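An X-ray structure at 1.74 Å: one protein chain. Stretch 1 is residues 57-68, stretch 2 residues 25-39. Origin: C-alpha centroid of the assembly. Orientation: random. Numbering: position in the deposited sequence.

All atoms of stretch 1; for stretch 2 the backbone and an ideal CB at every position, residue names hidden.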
# COMPACT_ATOMS: atom_id res chain seq x y z
N ALA A 57 24.63 -0.99 11.62
CA ALA A 57 24.71 0.44 11.87
C ALA A 57 24.59 0.73 13.37
O ALA A 57 25.28 1.62 13.91
CB ALA A 57 23.63 1.18 11.09
N LEU A 58 23.71 -0.01 14.04
CA LEU A 58 23.40 0.18 15.45
C LEU A 58 24.31 -0.63 16.38
O LEU A 58 24.12 -0.63 17.61
CB LEU A 58 21.94 -0.17 15.70
CG LEU A 58 20.92 0.75 14.99
CD1 LEU A 58 19.55 0.33 15.42
CD2 LEU A 58 21.15 2.22 15.33
N GLU A 59 25.27 -1.34 15.78
CA GLU A 59 26.24 -2.14 16.53
C GLU A 59 25.58 -3.17 17.44
O GLU A 59 26.04 -3.44 18.56
CB GLU A 59 27.19 -1.22 17.32
CG GLU A 59 27.98 -0.29 16.41
CD GLU A 59 28.84 0.71 17.17
OE1 GLU A 59 28.80 0.73 18.42
OE2 GLU A 59 29.55 1.49 16.49
N ILE A 60 24.48 -3.74 16.94
CA ILE A 60 23.73 -4.75 17.66
C ILE A 60 24.40 -6.11 17.47
O ILE A 60 24.75 -6.49 16.35
CB ILE A 60 22.26 -4.78 17.20
CG1 ILE A 60 21.55 -3.52 17.74
CG2 ILE A 60 21.57 -6.04 17.70
CD1 ILE A 60 20.21 -3.18 17.10
N LYS A 61 24.58 -6.82 18.58
CA LYS A 61 25.24 -8.12 18.56
C LYS A 61 24.16 -9.15 18.82
O LYS A 61 23.81 -9.45 19.96
CB LYS A 61 26.37 -8.18 19.60
CG LYS A 61 27.38 -7.01 19.54
CD LYS A 61 28.14 -6.98 18.23
CE LYS A 61 29.06 -5.76 18.11
NZ LYS A 61 29.36 -5.44 16.66
N ASP A 62 23.57 -9.65 17.74
CA ASP A 62 22.56 -10.69 17.79
C ASP A 62 22.66 -11.38 16.44
O ASP A 62 23.38 -10.91 15.56
CB ASP A 62 21.17 -10.09 17.99
CG ASP A 62 20.16 -11.07 18.63
OD1 ASP A 62 20.49 -12.27 18.84
OD2 ASP A 62 19.04 -10.63 18.94
N SER A 63 21.98 -12.51 16.27
CA SER A 63 21.91 -13.15 14.96
C SER A 63 20.93 -12.35 14.10
O SER A 63 20.00 -11.71 14.64
CB SER A 63 21.43 -14.59 15.11
OG SER A 63 20.02 -14.64 15.31
N LEU A 64 21.11 -12.39 12.78
CA LEU A 64 20.15 -11.74 11.89
C LEU A 64 18.73 -12.30 12.06
O LEU A 64 17.74 -11.57 11.98
CB LEU A 64 20.61 -11.81 10.42
CG LEU A 64 19.87 -10.97 9.39
CD1 LEU A 64 19.74 -9.49 9.81
CD2 LEU A 64 20.54 -11.07 8.02
N GLU A 65 18.65 -13.61 12.30
CA GLU A 65 17.39 -14.30 12.49
C GLU A 65 16.64 -13.73 13.69
O GLU A 65 15.44 -13.43 13.59
CB GLU A 65 17.64 -15.81 12.67
CG GLU A 65 16.48 -16.56 13.28
CD GLU A 65 16.62 -18.08 13.20
OE1 GLU A 65 17.72 -18.57 12.88
OE2 GLU A 65 15.61 -18.77 13.48
N ASN A 66 17.34 -13.58 14.80
CA ASN A 66 16.78 -12.99 16.01
C ASN A 66 16.38 -11.53 15.80
O ASN A 66 15.31 -11.10 16.25
CB ASN A 66 17.76 -13.11 17.17
CG ASN A 66 17.73 -14.48 17.84
OD1 ASN A 66 16.77 -15.25 17.68
ND2 ASN A 66 18.77 -14.78 18.62
N PHE A 67 17.23 -10.78 15.09
CA PHE A 67 16.96 -9.38 14.79
C PHE A 67 15.68 -9.22 13.98
O PHE A 67 14.80 -8.43 14.33
CB PHE A 67 18.14 -8.75 14.06
CG PHE A 67 18.02 -7.25 13.88
CD1 PHE A 67 18.25 -6.39 14.96
CD2 PHE A 67 17.67 -6.71 12.65
CE1 PHE A 67 18.14 -5.01 14.80
CE2 PHE A 67 17.56 -5.32 12.47
CZ PHE A 67 17.79 -4.47 13.55
N LYS A 68 15.58 -10.00 12.89
CA LYS A 68 14.41 -9.97 12.00
C LYS A 68 13.13 -10.29 12.74
O LYS A 68 12.09 -9.71 12.46
CB LYS A 68 14.59 -10.94 10.83
CG LYS A 68 15.51 -10.41 9.74
CD LYS A 68 15.51 -11.31 8.50
CE LYS A 68 16.49 -12.46 8.65
NZ LYS A 68 16.66 -13.26 7.39
N UNK A 25 11.78 1.40 18.19
CA UNK A 25 11.52 0.40 19.23
C UNK A 25 12.46 -0.80 19.19
O UNK A 25 12.86 -1.32 20.25
CB UNK A 25 10.08 -0.10 19.11
N UNK A 26 12.78 -1.28 17.99
CA UNK A 26 13.75 -2.36 17.85
C UNK A 26 15.07 -1.93 18.47
O UNK A 26 15.59 -2.64 19.35
CB UNK A 26 13.94 -2.74 16.38
N UNK A 27 15.58 -0.77 18.05
CA UNK A 27 16.86 -0.26 18.54
C UNK A 27 16.79 -0.14 20.06
O UNK A 27 17.72 -0.56 20.79
CB UNK A 27 17.20 1.09 17.90
N UNK A 28 15.69 0.45 20.54
CA UNK A 28 15.49 0.65 21.98
C UNK A 28 15.49 -0.68 22.75
O UNK A 28 16.01 -0.76 23.87
CB UNK A 28 14.17 1.39 22.23
N UNK A 29 14.95 -1.73 22.14
CA UNK A 29 14.91 -3.04 22.80
C UNK A 29 16.33 -3.61 23.00
O UNK A 29 16.53 -4.47 23.87
CB UNK A 29 14.06 -4.01 21.98
N UNK A 30 17.28 -3.16 22.18
CA UNK A 30 18.70 -3.53 22.31
C UNK A 30 19.56 -2.49 23.06
O UNK A 30 20.83 -2.54 23.01
CB UNK A 30 19.29 -3.75 20.92
N UNK A 31 18.89 -1.55 23.72
CA UNK A 31 19.58 -0.46 24.41
C UNK A 31 20.29 0.55 23.51
O UNK A 31 21.22 1.20 23.97
CB UNK A 31 20.61 -1.06 25.37
N UNK A 32 19.83 0.71 22.25
CA UNK A 32 20.43 1.57 21.25
C UNK A 32 19.51 2.74 20.82
O UNK A 32 18.29 2.56 20.71
CB UNK A 32 20.81 0.73 20.03
N UNK A 33 20.13 3.91 20.56
CA UNK A 33 19.41 5.06 20.06
C UNK A 33 19.18 4.91 18.55
O UNK A 33 19.78 4.04 17.88
CB UNK A 33 20.17 6.35 20.37
N UNK A 34 18.33 5.77 18.00
CA UNK A 34 18.02 5.73 16.59
C UNK A 34 17.56 7.11 16.14
O UNK A 34 16.76 7.74 16.83
CB UNK A 34 16.96 4.67 16.29
N UNK A 35 18.09 7.59 15.01
CA UNK A 35 17.78 8.94 14.53
C UNK A 35 16.92 8.92 13.25
O UNK A 35 16.97 7.96 12.47
CB UNK A 35 19.08 9.71 14.27
N UNK A 36 16.14 9.98 13.04
CA UNK A 36 15.40 10.12 11.76
C UNK A 36 16.33 10.29 10.56
O UNK A 36 16.04 9.81 9.49
CB UNK A 36 14.45 11.32 11.83
N UNK A 37 17.46 10.97 10.76
CA UNK A 37 18.47 11.10 9.72
C UNK A 37 18.97 9.75 9.21
O UNK A 37 19.04 9.55 8.00
CB UNK A 37 19.65 11.92 10.25
N UNK A 38 19.27 8.80 10.11
CA UNK A 38 19.65 7.46 9.66
C UNK A 38 18.46 6.78 9.01
O UNK A 38 18.58 6.11 7.99
CB UNK A 38 20.18 6.62 10.82
N UNK A 39 17.30 6.94 9.64
CA UNK A 39 16.14 6.21 9.24
C UNK A 39 15.71 6.57 7.82
O UNK A 39 15.39 5.67 7.05
CB UNK A 39 15.00 6.47 10.23

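Position 25 is helical, with nothing of stretch 1 within 5.5 Å of its ideal CB. Most helix-tolerant residues would suit. It is R25.

Position 26 points its CA-to-CB bond toward stretch 1. The ideal CB lies 5.0 Å from F67 CE1, so a modest apolar side chain would fill the gap. It is V26. V26 CG1 reaches F67 CE1 at 3.6 Å.

At position 27 the ideal CB is already 3.5 Å from L58 CD1. Little room remains on that side, which favours a small residue. It is A27, whose CB packs against L58 CD1.

Positions 28 and 29 do not reach stretch 1, which sets no demand there. They are E28 and S29.

Position 30 points toward stretch 1, its ideal CB 3.9 Å from I60 CG1. Beyond lie the I60 methyls, the F67 ring and the carboxylate of D62. A medium apolar residue would cover I60; a long one ending in a donor could also reach D62. It is Y30. Its ring takes I60 CG2 over one face, 3.5 Å from the ring centroid. The F67 ring is nearly parallel to it but slid apart, so the two barely overlap. Y30 OH donates to D62 OD2 at 2.7 Å.

Position 31 has phi 68° and psi 26°. Positive phi favours glycine, and asparagine is a common alternative. It is G31.

Position 32 points toward stretch 1, its ideal CB 4.3 Å from L58 O. Carbonyl oxygens of L58 and E59 lie ahead, so a long donor would suit, as would an aliphatic chain against I60. It is K32. K32 CG lies 3.9 Å from I60 CG1. A water links the amine to E59: 2.7 Å from K32 NZ and 2.6 Å from E59 O.

Position 33 points away, and phi -80° allows many residues, proline among them. It is P33; its backbone P33 O meets L58 CD2 at 3.4 Å.

Position 34 points sideways, its ideal CB 5.0 Å from L58 CD2. Aliphatic or aromatic residues would suit. It is Y34, with CD1 4.1 Å from L58 CD2.

Position 35 precedes a helix; serine, threonine, aspartate or asparagine could cap it. It is T35, whose OG1 accepts from the backbone N of position 38 at 3.1 Å.

Positions 36 and 37 are helical and out of reach, so stretch 1 sets no demand: E36 and D37.

Position 38 points toward A57 and L58, inviting a branched apolar chain. It is L38. L38 CD2 lies 4.2 Å from both A57 CB and L58 CD2.

Position 39, helical and out of reach, leaves the choice wide. It is H39, whose ND1 hydrogen-bonds Y34 OH at 2.7 Å.

Stretch 2, residues 25-39: RVAESYGKPYTEDLH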
# COMPACT_ATOMS: atom_id res chain seq x y z
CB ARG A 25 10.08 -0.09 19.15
CG ARG A 25 9.08 0.93 19.64
CD ARG A 25 7.66 0.33 19.66
NE ARG A 25 6.62 1.35 19.84
CZ ARG A 25 5.38 1.06 20.23
NH1 ARG A 25 5.03 -0.21 20.47
NH2 ARG A 25 4.48 2.03 20.36
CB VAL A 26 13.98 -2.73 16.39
CG1 VAL A 26 15.12 -3.77 16.27
CG2 VAL A 26 12.71 -3.25 15.80
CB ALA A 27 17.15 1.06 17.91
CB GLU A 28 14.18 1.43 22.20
CG GLU A 28 13.76 1.56 23.63
CD GLU A 28 12.52 2.39 23.79
OE1 GLU A 28 12.59 3.63 23.59
OE2 GLU A 28 11.49 1.81 24.12
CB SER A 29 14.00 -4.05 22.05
OG SER A 29 14.62 -4.56 20.88
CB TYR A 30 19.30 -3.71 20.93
CG TYR A 30 18.87 -4.96 20.19
CD1 TYR A 30 19.38 -6.22 20.55
CD2 TYR A 30 18.01 -4.87 19.11
CE1 TYR A 30 19.01 -7.38 19.84
CE2 TYR A 30 17.65 -6.02 18.38
CZ TYR A 30 18.15 -7.26 18.76
OH TYR A 30 17.76 -8.38 18.03
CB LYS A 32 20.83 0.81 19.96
CG LYS A 32 21.67 -0.47 20.16
CD LYS A 32 23.00 -0.14 20.90
CE LYS A 32 23.94 -1.37 20.93
NZ LYS A 32 25.19 -1.03 21.66
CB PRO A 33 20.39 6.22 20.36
CG PRO A 33 21.77 5.57 20.18
CD PRO A 33 21.58 4.18 20.71
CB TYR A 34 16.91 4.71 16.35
CG TYR A 34 16.64 4.36 14.91
CD1 TYR A 34 17.68 3.98 14.06
CD2 TYR A 34 15.33 4.39 14.39
CE1 TYR A 34 17.43 3.64 12.72
CE2 TYR A 34 15.07 4.05 13.05
CZ TYR A 34 16.13 3.68 12.23
OH TYR A 34 15.93 3.32 10.93
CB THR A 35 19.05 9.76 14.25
OG1 THR A 35 19.75 9.21 13.13
CG2 THR A 35 19.95 9.82 15.48
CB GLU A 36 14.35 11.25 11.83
CG GLU A 36 13.30 10.97 12.89
CD GLU A 36 11.88 11.32 12.44
OE1 GLU A 36 11.72 12.13 11.50
OE2 GLU A 36 10.93 10.78 13.05
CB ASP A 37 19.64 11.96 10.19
CG ASP A 37 19.34 13.46 10.12
OD1 ASP A 37 18.20 13.85 9.78
OD2 ASP A 37 20.26 14.25 10.40
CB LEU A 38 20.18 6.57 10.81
CG LEU A 38 20.49 5.09 10.49
CD1 LEU A 38 21.48 4.94 9.34
CD2 LEU A 38 21.05 4.39 11.71
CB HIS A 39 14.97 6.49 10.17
CG HIS A 39 13.74 5.75 9.77
ND1 HIS A 39 13.61 4.39 9.92
CD2 HIS A 39 12.59 6.19 9.21
CE1 HIS A 39 12.42 4.01 9.46
NE2 HIS A 39 11.78 5.09 9.03
O HOH W 1 26.98 -2.97 20.91
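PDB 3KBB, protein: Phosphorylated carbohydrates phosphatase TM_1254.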